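Local structure of aldose-aldose oxidoreductase (Caulobacter crescentus, 5A04) at residues K104-A107 with D112-A115; S190-R195 with G314-K319. The protein probably catalyses the coupled oxidation and reduction of aldose sugars, using a bound nicotinamide cofactor, NADPH in this crystal, with glucose held beside it. One frame throughout, in Å; residues are numbered along the deposited sequence.

Contact 1. Residues K104-A107 with D112-A115. With NDP (NADPH dihydro-nicotinamide-adenine-dinucleotide phosphate), chain G; BGC (beta-D-glucopyranose), chain H.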
loop_
_atom_site.group_PDB
_atom_site.type_symbol
_atom_site.label_atom_id
_atom_site.label_comp_id
_atom_site.label_asym_id
_atom_site.label_seq_id
_atom_site.Cartn_x
_atom_site.Cartn_y
_atom_site.Cartn_z
ATOM N N LYS A 104 14.123 1.190 19.439
ATOM C CA LYS A 104 13.626 0.139 18.562
ATOM C C LYS A 104 14.698 -0.259 17.560
ATOM O O LYS A 104 15.647 0.489 17.336
ATOM C CB LYS A 104 12.352 0.585 17.825
ATOM C CG LYS A 104 12.319 2.054 17.327
ATOM C CD LYS A 104 13.416 2.420 16.315
ATOM C CE LYS A 104 13.378 1.581 15.042
ATOM N NZ LYS A 104 14.519 1.940 14.140
ATOM N N PRO A 105 14.584 -1.463 16.977
ATOM C CA PRO A 105 13.718 -2.554 17.425
ATOM C C PRO A 105 14.229 -3.020 18.790
ATOM O O PRO A 105 15.419 -2.868 19.053
ATOM C CB PRO A 105 13.912 -3.619 16.334
ATOM C CG PRO A 105 15.333 -3.392 15.878
ATOM C CD PRO A 105 15.452 -1.873 15.859
ATOM N N MET A 106 13.354 -3.520 19.644
ATOM C CA MET A 106 13.742 -3.854 21.014
ATOM C C MET A 106 14.964 -4.770 21.103
ATOM O O MET A 106 15.917 -4.464 21.825
ATOM C CB MET A 106 12.565 -4.487 21.734
ATOM C CG MET A 106 12.849 -4.877 23.184
ATOM S SD MET A 106 11.272 -5.350 23.895
ATOM C CE MET A 106 11.752 -5.609 25.605
ATOM N N ALA A 107 14.950 -5.873 20.354
ATOM C CA ALA A 107 16.099 -6.780 20.307
ATOM C C ALA A 107 16.003 -7.630 19.043
ATOM O O ALA A 107 15.071 -7.457 18.259
ATOM C CB ALA A 107 16.143 -7.657 21.560
ATOM N N ASP A 112 15.058 -12.710 23.221
ATOM C CA ASP A 112 15.879 -11.638 23.774
ATOM C C ASP A 112 15.005 -10.570 24.430
ATOM O O ASP A 112 15.350 -10.038 25.488
ATOM C CB ASP A 112 16.751 -11.008 22.686
ATOM C CG ASP A 112 17.909 -11.907 22.258
ATOM O OD1 ASP A 112 18.323 -12.782 23.047
ATOM O OD2 ASP A 112 18.411 -11.715 21.128
ATOM N N CYS A 113 13.887 -10.240 23.790
ATOM C CA CYS A 113 12.925 -9.315 24.395
ATOM C C CYS A 113 12.437 -9.855 25.730
ATOM O O CYS A 113 12.354 -9.125 26.711
ATOM C CB CYS A 113 11.717 -9.082 23.483
ATOM S SG CYS A 113 12.104 -8.272 21.929
ATOM N N GLU A 114 12.101 -11.141 25.767
ATOM C CA GLU A 114 11.616 -11.737 27.008
ATOM C C GLU A 114 12.659 -11.635 28.114
ATOM O O GLU A 114 12.323 -11.370 29.268
ATOM C CB GLU A 114 11.221 -13.202 26.788
ATOM C CG GLU A 114 10.046 -13.355 25.825
ATOM C CD GLU A 114 9.696 -14.813 25.542
ATOM O OE1 GLU A 114 10.620 -15.632 25.376
ATOM O OE2 GLU A 114 8.494 -15.137 25.491
ATOM N N ALA A 115 13.925 -11.828 27.756
ATOM C CA ALA A 115 15.013 -11.744 28.729
ATOM C C ALA A 115 15.134 -10.335 29.286
ATOM O O ALA A 115 15.357 -10.141 30.481
ATOM C CB ALA A 115 16.318 -12.178 28.096
HETATM P PA NDP G . 24.971 4.994 14.915
HETATM O O1A NDP G . 25.805 3.982 14.209
HETATM O O2A NDP G . 24.875 6.381 14.342
HETATM O O5B NDP G . 25.443 5.132 16.484
HETATM C C5B NDP G . 25.550 3.853 17.043
HETATM C C4B NDP G . 26.430 4.037 18.288
HETATM O O4B NDP G . 26.375 2.879 19.124
HETATM C C3B NDP G . 27.905 4.219 17.861
HETATM O O3B NDP G . 28.192 5.552 17.579
HETATM C C2B NDP G . 28.624 3.847 19.165
HETATM O O2B NDP G . 28.613 4.817 20.038
HETATM C C1B NDP G . 27.639 2.742 19.742
HETATM N N9A NDP G . 28.147 1.382 19.541
HETATM C C8A NDP G . 28.448 0.448 20.527
HETATM N N7A NDP G . 28.923 -0.710 20.028
HETATM C C5A NDP G . 28.930 -0.515 18.644
HETATM C C6A NDP G . 29.308 -1.350 17.576
HETATM N N6A NDP G . 29.777 -2.622 17.821
HETATM N N1A NDP G . 29.224 -0.930 16.276
HETATM C C2A NDP G . 28.743 0.358 16.111
HETATM N N3A NDP G . 28.342 1.255 17.018
HETATM C C4A NDP G . 28.451 0.790 18.312
HETATM O O3 NDP G . 23.489 4.247 14.890
HETATM P PN NDP G . 22.190 5.202 15.115
HETATM O O1N NDP G . 22.322 6.109 16.270
HETATM O O2N NDP G . 21.493 5.561 13.822
HETATM O O5D NDP G . 21.069 3.969 15.676
HETATM C C5D NDP G . 21.392 3.464 16.943
HETATM C C4D NDP G . 20.087 2.862 17.536
HETATM O O4D NDP G . 19.053 3.894 17.515
HETATM C C3D NDP G . 19.532 1.686 16.649
HETATM O O3D NDP G . 18.897 0.703 17.487
HETATM C C2D NDP G . 18.474 2.361 15.788
HETATM O O2D NDP G . 17.414 1.483 15.451
HETATM C C1D NDP G . 17.932 3.435 16.795
HETATM N N1N NDP G . 17.410 4.595 16.068
HETATM C C2N NDP G . 16.133 5.062 16.333
HETATM C C3N NDP G . 15.672 6.160 15.665
HETATM C C7N NDP G . 14.323 6.653 15.938
HETATM O O7N NDP G . 13.792 7.541 15.246
HETATM N N7N NDP G . 13.613 6.121 17.010
HETATM C C4N NDP G . 16.491 6.885 14.654
HETATM C C5N NDP G . 17.813 6.287 14.415
HETATM C C6N NDP G . 18.225 5.220 15.097
HETATM P P2B NDP G . 30.041 5.083 20.965
HETATM O O1X NDP G . 30.265 3.698 21.528
HETATM O O2X NDP G . 30.964 5.519 19.868
HETATM O O3X NDP G . 29.590 6.155 21.955
HETATM C C2 BGC H . 15.717 4.301 11.742
HETATM C C3 BGC H . 16.557 5.206 10.831
HETATM C C4 BGC H . 15.662 6.037 9.960
HETATM C C5 BGC H . 14.615 6.769 10.784
HETATM C C6 BGC H . 13.583 7.425 9.831
HETATM C C1 BGC H . 14.825 5.190 12.488
HETATM O O1 BGC H . 14.103 4.441 13.465
HETATM O O2 BGC H . 16.588 3.580 12.605
HETATM O O3 BGC H . 17.382 4.357 10.047
HETATM O O4 BGC H . 16.444 6.973 9.234
HETATM O O5 BGC H . 13.917 5.870 11.617
HETATM O O6 BGC H . 12.696 8.281 10.563
#

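Contact 2. Residues S190-R195 with G314-K319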
loop_
_atom_site.group_PDB
_atom_site.type_symbol
_atom_site.label_atom_id
_atom_site.label_comp_id
_atom_site.label_asym_id
_atom_site.label_seq_id
_atom_site.Cartn_x
_atom_site.Cartn_y
_atom_site.Cartn_z
ATOM N N SER A 190 5.997 0.503 9.972
ATOM C CA SER A 190 4.758 0.085 9.309
ATOM C C SER A 190 3.969 -0.867 10.204
ATOM O O SER A 190 2.752 -0.759 10.337
ATOM C CB SER A 190 5.059 -0.606 7.971
ATOM O OG SER A 190 5.677 0.283 7.059
ATOM N N LEU A 191 4.680 -1.830 10.787
ATOM C CA LEU A 191 4.069 -2.798 11.686
ATOM C C LEU A 191 3.503 -2.132 12.935
ATOM O O LEU A 191 2.355 -2.379 13.324
ATOM C CB LEU A 191 5.113 -3.852 12.071
ATOM C CG LEU A 191 4.782 -4.747 13.257
ATOM C CD1 LEU A 191 3.516 -5.552 12.954
ATOM C CD2 LEU A 191 5.983 -5.656 13.528
ATOM N N ASN A 192 4.310 -1.281 13.559
ATOM C CA ASN A 192 3.917 -0.643 14.808
ATOM C C ASN A 192 2.689 0.239 14.554
ATOM O O ASN A 192 1.747 0.242 15.347
ATOM C CB ASN A 192 5.095 0.158 15.398
ATOM C CG ASN A 192 4.894 0.517 16.866
ATOM O OD1 ASN A 192 4.569 1.657 17.199
ATOM N ND2 ASN A 192 5.113 -0.443 17.751
ATOM N N ALA A 193 2.681 0.956 13.432
ATOM C CA ALA A 193 1.517 1.786 13.082
ATOM C C ALA A 193 0.263 0.953 12.808
ATOM O O ALA A 193 -0.834 1.317 13.233
ATOM C CB ALA A 193 1.818 2.676 11.871
ATOM N N ALA A 194 0.406 -0.156 12.092
ATOM C CA ALA A 194 -0.769 -0.990 11.829
ATOM C C ALA A 194 -1.394 -1.422 13.155
ATOM O O ALA A 194 -2.618 -1.425 13.305
ATOM C CB ALA A 194 -0.400 -2.202 10.985
ATOM N N ARG A 195 -0.536 -1.741 14.121
ATOM C CA ARG A 195 -0.991 -2.139 15.447
ATOM C C ARG A 195 -1.633 -0.983 16.218
ATOM O O ARG A 195 -2.703 -1.172 16.799
ATOM C CB ARG A 195 0.173 -2.736 16.254
ATOM C CG ARG A 195 0.599 -4.147 15.748
ATOM C CD ARG A 195 1.840 -4.707 16.489
ATOM N NE ARG A 195 1.556 -4.720 17.916
ATOM C CZ ARG A 195 2.107 -3.899 18.802
ATOM N NH1 ARG A 195 3.065 -3.056 18.434
ATOM N NH2 ARG A 195 1.708 -3.941 20.074
ATOM N N GLY A 314 8.073 -2.632 27.440
ATOM C CA GLY A 314 8.748 -3.775 26.839
ATOM C C GLY A 314 7.788 -4.720 26.133
ATOM O O GLY A 314 8.145 -5.348 25.133
ATOM N N ASP A 315 6.563 -4.828 26.637
ATOM C CA ASP A 315 5.575 -5.704 26.002
ATOM C C ASP A 315 5.210 -5.248 24.584
ATOM O O ASP A 315 4.946 -6.081 23.715
ATOM C CB ASP A 315 4.317 -5.791 26.861
ATOM C CG ASP A 315 3.664 -4.442 27.063
ATOM O OD1 ASP A 315 4.280 -3.570 27.726
ATOM O OD2 ASP A 315 2.539 -4.251 26.548
ATOM N N ASP A 316 5.194 -3.936 24.343
ATOM C CA ASP A 316 4.921 -3.431 22.992
ATOM C C ASP A 316 6.053 -3.840 22.050
ATOM O O ASP A 316 5.814 -4.260 20.909
ATOM C CB ASP A 316 4.751 -1.900 23.007
ATOM C CG ASP A 316 4.035 -1.367 21.765
ATOM O OD1 ASP A 316 3.019 -1.964 21.341
ATOM O OD2 ASP A 316 4.468 -0.324 21.233
ATOM N N GLY A 317 7.292 -3.724 22.529
ATOM C CA GLY A 317 8.447 -4.088 21.729
ATOM C C GLY A 317 8.424 -5.576 21.430
ATOM O O GLY A 317 8.744 -6.013 20.319
ATOM N N LEU A 318 8.030 -6.354 22.435
ATOM C CA LEU A 318 7.946 -7.809 22.294
ATOM C C LEU A 318 6.877 -8.201 21.274
ATOM O O LEU A 318 7.080 -9.100 20.456
ATOM C CB LEU A 318 7.641 -8.449 23.649
ATOM C CG LEU A 318 7.253 -9.930 23.678
ATOM C CD1 LEU A 318 8.358 -10.835 23.128
ATOM C CD2 LEU A 318 6.887 -10.328 25.111
ATOM N N LYS A 319 5.739 -7.524 21.323
ATOM C CA LYS A 319 4.656 -7.814 20.391
ATOM C C LYS A 319 5.100 -7.548 18.954
ATOM O O LYS A 319 4.769 -8.316 18.039
ATOM C CB LYS A 319 3.415 -6.994 20.740
ATOM C CG LYS A 319 2.621 -7.564 21.917
ATOM C CD LYS A 319 1.613 -6.559 22.431
ATOM C CE LYS A 319 0.819 -7.117 23.602
ATOM N NZ LYS A 319 -0.013 -6.035 24.209
HETATM O O HOH W 1 3.325 1.582 19.648
#

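Contact 1. Residues K104-A107 with D112-A115
Two sulfur atoms meet at the middle of this contact: Met106 SD lies 3.6 Å from Cys113 SG. The methionine reaches the helix because its CG stands anti to the backbone N (chi1 -180°) and the chain runs on extended, so that CB, CG and SD pass the cysteine in turn and the methyl CE ends 3.7 Å from Cys113 O. Met116 and Ile117 of the same helix also touch Met106, and Leu318 and Leu321 of helix 314-333 lie against Cys113, which makes this part apolar and buried. Ala107 closes the other end, its CB 3.6 Å from Asp112 CB. Here the packing gives way to a partly exposed side, where the Asp112 carboxylate forms a salt bridge with Arg87. At the far end of the loop, Lys104, bent at chi2 and chi3, delivers NZ to glucose O1 at 2.6 Å. NZ also donates to NADPH O2D at 3.2 Å and to Asp185 O, bridging sugar, cofactor ribose and protein, while Lys104 O accepts a bond from NADPH O2D at 2.8 Å. A cis peptide leads into Pro105. A strand-loop-helix unit with cofactor bound at the loop is characteristic of the Rossmann fold, and the Lys-Pro pair is a hallmark of this oxidoreductase family.

Contact 2. Residues S190-R195 with G314-K319
Arg195 reaches across to Asp316 and Lys319 with a side chain that can be followed outward from the helix. From CB, which points toward the opposing helix, the chain runs extended through CG to CD and then bends (chi3 56°), bringing the guanidinium alongside Asp316 and across Lys319. NE lies 4.1 Å from Lys319 CB but is claimed by Glu201 in a salt bridge. Lys319 CB lies over one face, displaced toward the rim and nearer NH2 than CZ. At the tip, NH2 gives Asp316 OD1 a 2.7 Å bond within the guanidinium plane and packs 3.5 Å from Lys319 CD, whereas NH1 adds a weak bond of 3.1 Å to Asp316 OD1 and forms a salt bridge with Asp320. Three carboxylates thus fix the rotation of a buried cation. With an alanine in its place, Asp316, Glu201 and Asp320 would probably lose their shared cationic mate, and a gap would open beside Lys319. Asp316 OD2 takes a bond from a water at 2.7 Å that also donates to Asn192 OD1; Asn192 ND2 is bound to Asp320. With the short axes 11.3 Å apart and inclined at 114°, polar side chains span helices 182-198 and 314-333, while Leu191 packs on Phe227 and Leu229 of strand 224-230.

Followed from the N terminus, the chain first closes contact 1, a short local loop in which the residues after strand 99-102 fold back on helix 110-123. It then runs into the C-terminal alpha/beta domain, where contact 2 joins helix 182-198 to helix 314-333 across 118 intervening residues, many of them in the mixed sheet. The two closures come in series, neither nesting nor crossing, yet they meet in space with centres about 11 Å apart. Met106 SD approaches Gly314 O at 3.4 Å, and Cys113 CB meets Leu318 CD1 at 3.8 Å. Helix 314-333, one side of contact 2, therefore also packs against contact 1, tying the Rossmann part to the C-terminal alpha/beta part.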